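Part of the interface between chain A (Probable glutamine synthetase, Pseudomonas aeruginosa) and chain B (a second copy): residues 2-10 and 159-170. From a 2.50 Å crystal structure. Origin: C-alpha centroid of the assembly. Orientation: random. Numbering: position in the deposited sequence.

Chain A (2-10) NRLQPVRLV
Chain B (159-170) FPGWLVSALAQA

How do the two backbones meet? Chain B supplies a helix from Phe B159 to Gln B169, held by regular i to i+4 bonds such as Val B164 N to Pro B160 O at 2.9 Å. Chain A crosses it as an extended segment, running obliquely and broadly opposite to the helix, from Leu A4 beside Gln B169 to Leu A9 beside Pro B160; it is loop through Arg A8 and strand at Leu A9 and Val A10, with phi between about -58° and -130° and psi between about 115° and 160°. The nearest CA pair is Pro A6 CA and Gly B161 CA, 4.5 Å apart. One hydrogen bond joins the backbones: Val A7 N donates to Gly B161 O at 2.8 Å, with an N-H...O angle of 158°. That carbonyl also accepts the helical bond from Ser B165 N, at a longer 3.2 Å, so it serves both partners. Gly B161 has no side chain, and the space is used: an ideal CB there would sit 3.0 Å from Val A7 O and 3.1 Å from Pro A6 CB, both tight.

What does Trp B162, the residue with the most surface covered, pack against? Its chi1 of -92° lies between wells and its chi2 is 116°; CA-to-CB points sideways, but the indole end comes nearer to chain A. Pro A6 lies over one face of the ring. Pro A6 CD is 3.3 Å from Trp B162 CZ2, and Pro A6 CG is 3.9 Å from the centroid of the Trp B162 five-membered ring, 25° off the normal, a CH-pi contact in which the proline C-H groups, weakly positive, meet the electron-rich indole face. The proline pucker is C-gamma exo. Further toward the start of chain A, Leu A4 O approaches Trp B162 CH2 at 3.4 Å, and Arg A3 (chi1 t, chi2 p, chi3 t, chi4 124°) brings NH1 to 3.6 Å from the same CH2, with Trp B162 CZ2 over one face of its guanidinium.

How do Val A7 and Leu A9 fill the other part of the contact? Both point CA-to-CB toward the helix, while Arg A8 between them points away, the alternation expected of an extended chain. Val A7, chi1 t, sets CG1 3.7 Å from Val B164 CG1 and CG2 3.7 Å from Ser B165 CB. Leu A9, chi1 m and chi2 t, reaches Pro B160 CB with CD1 at 3.4 Å and Val B164 CG2 with CD2 at 3.9 Å. Val B164, with chi1 t like Val A7, thus meets both residues, an apolar packing that covers part of each side chain.

Where do the polar groups of the helix enter? Ser B165 points toward chain A, with chi1 at 148°; Ser B165 OG lies 3.5 Å from Gln A5 O, a proximity rather than a bond. One turn on, Gln B169 (chi1 m, chi2 t, chi3 52°) donates a weak hydrogen bond from NE2 to Ser B165 OG at 3.3 Å, while Leu A4, its CA-to-CB bond toward the helix and chi1 -104° and chi2 137° both between wells, brings CD1 to 4.2 Å from Gln B169 CD. Altogether the stretches bury 550 Å², both sides summed.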

# COMPACT_ATOMS: atom_id res chain seq x y z
N ASN A 2 -17.67 16.24 19.24
CA ASN A 2 -18.35 14.99 18.95
C ASN A 2 -18.12 14.72 17.45
O ASN A 2 -18.20 15.64 16.64
CB ASN A 2 -19.86 15.13 19.27
CG ASN A 2 -20.62 13.79 19.23
OD1 ASN A 2 -21.16 13.38 18.19
ND2 ASN A 2 -20.68 13.13 20.39
N ARG A 3 -17.79 13.49 17.07
CA ARG A 3 -17.70 13.17 15.64
C ARG A 3 -19.12 12.89 15.13
O ARG A 3 -19.76 11.92 15.56
CB ARG A 3 -16.75 11.98 15.39
CG ARG A 3 -16.69 11.47 13.94
CD ARG A 3 -15.97 12.41 12.97
NE ARG A 3 -15.89 11.87 11.60
CZ ARG A 3 -16.35 12.48 10.49
NH1 ARG A 3 -16.95 13.69 10.51
NH2 ARG A 3 -16.19 11.87 9.32
N LEU A 4 -19.62 13.73 14.22
CA LEU A 4 -20.99 13.58 13.74
C LEU A 4 -21.22 12.28 12.96
O LEU A 4 -20.27 11.64 12.46
CB LEU A 4 -21.45 14.82 12.93
CG LEU A 4 -22.40 15.81 13.63
CD1 LEU A 4 -22.02 17.25 13.35
CD2 LEU A 4 -23.87 15.56 13.28
N GLN A 5 -22.50 11.91 12.91
CA GLN A 5 -23.02 10.75 12.20
C GLN A 5 -23.73 11.16 10.90
O GLN A 5 -24.38 12.21 10.81
CB GLN A 5 -24.07 10.04 13.07
CG GLN A 5 -23.66 9.70 14.50
CD GLN A 5 -22.54 8.66 14.53
OE1 GLN A 5 -21.56 8.85 15.23
NE2 GLN A 5 -22.69 7.58 13.76
N PRO A 6 -23.57 10.32 9.85
CA PRO A 6 -24.41 10.31 8.64
C PRO A 6 -25.87 10.09 8.99
O PRO A 6 -26.18 9.41 9.98
CB PRO A 6 -23.89 9.10 7.86
CG PRO A 6 -22.71 8.58 8.61
CD PRO A 6 -22.33 9.55 9.66
N VAL A 7 -26.78 10.69 8.26
CA VAL A 7 -28.19 10.52 8.61
C VAL A 7 -28.62 9.10 8.24
O VAL A 7 -28.14 8.54 7.26
CB VAL A 7 -29.07 11.71 8.05
CG1 VAL A 7 -30.54 11.40 7.96
CG2 VAL A 7 -28.92 12.96 8.92
N ARG A 8 -29.46 8.47 9.05
CA ARG A 8 -30.00 7.19 8.68
C ARG A 8 -31.18 7.49 7.78
O ARG A 8 -32.09 8.24 8.19
CB ARG A 8 -30.44 6.41 9.92
CG ARG A 8 -31.25 5.15 9.60
CD ARG A 8 -31.61 4.48 10.91
NE ARG A 8 -32.23 3.17 10.81
CZ ARG A 8 -31.70 2.05 11.31
NH1 ARG A 8 -30.52 2.08 11.92
NH2 ARG A 8 -32.35 0.88 11.22
N LEU A 9 -31.14 6.93 6.56
CA LEU A 9 -32.24 7.04 5.58
C LEU A 9 -33.18 5.81 5.62
O LEU A 9 -32.74 4.68 5.78
CB LEU A 9 -31.69 7.30 4.18
CG LEU A 9 -30.71 8.51 4.21
CD1 LEU A 9 -29.93 8.67 2.89
CD2 LEU A 9 -31.37 9.87 4.57
N VAL A 10 -34.48 6.05 5.52
CA VAL A 10 -35.41 4.96 5.42
C VAL A 10 -35.94 4.94 4.00
O VAL A 10 -36.36 5.98 3.49
CB VAL A 10 -36.56 5.13 6.44
CG1 VAL A 10 -37.58 4.04 6.21
CG2 VAL A 10 -36.01 5.00 7.85
N PHE B 159 -22.55 8.11 1.00
CA PHE B 159 -22.78 9.44 0.40
C PHE B 159 -24.17 9.95 0.71
O PHE B 159 -24.29 11.04 1.26
CB PHE B 159 -22.52 9.48 -1.14
CG PHE B 159 -22.87 10.80 -1.76
CD1 PHE B 159 -21.99 11.88 -1.64
CD2 PHE B 159 -24.09 10.97 -2.41
CE1 PHE B 159 -22.33 13.11 -2.15
CE2 PHE B 159 -24.44 12.19 -2.91
CZ PHE B 159 -23.56 13.26 -2.78
N PRO B 160 -25.23 9.18 0.42
CA PRO B 160 -26.55 9.78 0.76
C PRO B 160 -26.69 10.15 2.26
O PRO B 160 -27.16 11.27 2.56
CB PRO B 160 -27.54 8.67 0.42
CG PRO B 160 -26.75 7.67 -0.40
CD PRO B 160 -25.37 7.74 0.19
N GLY B 161 -26.30 9.23 3.17
CA GLY B 161 -26.31 9.53 4.63
C GLY B 161 -25.53 10.79 4.96
O GLY B 161 -25.99 11.65 5.70
N TRP B 162 -24.37 10.97 4.34
CA TRP B 162 -23.53 12.16 4.60
C TRP B 162 -24.03 13.35 3.87
O TRP B 162 -23.77 14.48 4.26
CB TRP B 162 -22.08 11.94 4.24
CG TRP B 162 -21.31 11.44 5.41
CD1 TRP B 162 -20.69 10.22 5.54
CD2 TRP B 162 -21.05 12.14 6.68
NE1 TRP B 162 -20.06 10.10 6.75
CE2 TRP B 162 -20.25 11.22 7.50
CE3 TRP B 162 -21.40 13.38 7.22
CZ2 TRP B 162 -19.85 11.54 8.81
CZ3 TRP B 162 -20.98 13.70 8.51
CH2 TRP B 162 -20.23 12.80 9.29
N LEU B 163 -24.78 13.13 2.82
CA LEU B 163 -25.28 14.25 2.08
C LEU B 163 -26.40 14.90 2.87
O LEU B 163 -26.37 16.09 3.16
CB LEU B 163 -25.71 13.85 0.64
CG LEU B 163 -26.28 15.03 -0.12
CD1 LEU B 163 -25.28 16.16 -0.11
CD2 LEU B 163 -26.64 14.67 -1.54
N VAL B 164 -27.43 14.14 3.16
CA VAL B 164 -28.52 14.61 4.04
C VAL B 164 -28.02 15.24 5.33
O VAL B 164 -28.48 16.30 5.76
CB VAL B 164 -29.58 13.49 4.25
CG1 VAL B 164 -30.66 13.92 5.21
CG2 VAL B 164 -30.21 13.19 2.89
N SER B 165 -26.99 14.69 5.91
CA SER B 165 -26.52 15.27 7.17
C SER B 165 -25.87 16.61 6.92
O SER B 165 -26.19 17.63 7.59
CB SER B 165 -25.62 14.29 7.87
OG SER B 165 -24.66 14.97 8.61
N ALA B 166 -24.99 16.65 5.92
CA ALA B 166 -24.40 17.95 5.50
C ALA B 166 -25.47 19.03 5.13
O ALA B 166 -25.40 20.17 5.61
CB ALA B 166 -23.42 17.74 4.39
N LEU B 167 -26.49 18.65 4.37
CA LEU B 167 -27.56 19.59 4.05
C LEU B 167 -28.32 19.96 5.34
O LEU B 167 -28.57 21.16 5.57
CB LEU B 167 -28.47 19.07 2.94
CG LEU B 167 -27.85 18.77 1.54
CD1 LEU B 167 -28.75 17.83 0.74
CD2 LEU B 167 -27.51 20.00 0.69
N ALA B 168 -28.65 18.98 6.21
CA ALA B 168 -29.24 19.36 7.56
C ALA B 168 -28.41 20.38 8.33
O ALA B 168 -28.96 21.46 8.72
CB ALA B 168 -29.58 18.18 8.45
N GLN B 169 -27.11 20.08 8.49
CA GLN B 169 -26.23 21.04 9.14
C GLN B 169 -26.24 22.36 8.43
O GLN B 169 -26.08 23.35 9.04
CB GLN B 169 -24.77 20.60 9.18
CG GLN B 169 -24.44 19.32 9.94
CD GLN B 169 -23.04 18.92 9.68
OE1 GLN B 169 -22.12 19.75 9.83
NE2 GLN B 169 -22.85 17.69 9.11
N ALA B 170 -26.43 22.38 7.12
CA ALA B 170 -26.33 23.64 6.40
C ALA B 170 -27.65 24.40 6.50
O ALA B 170 -27.80 25.46 5.93
CB ALA B 170 -25.99 23.38 4.97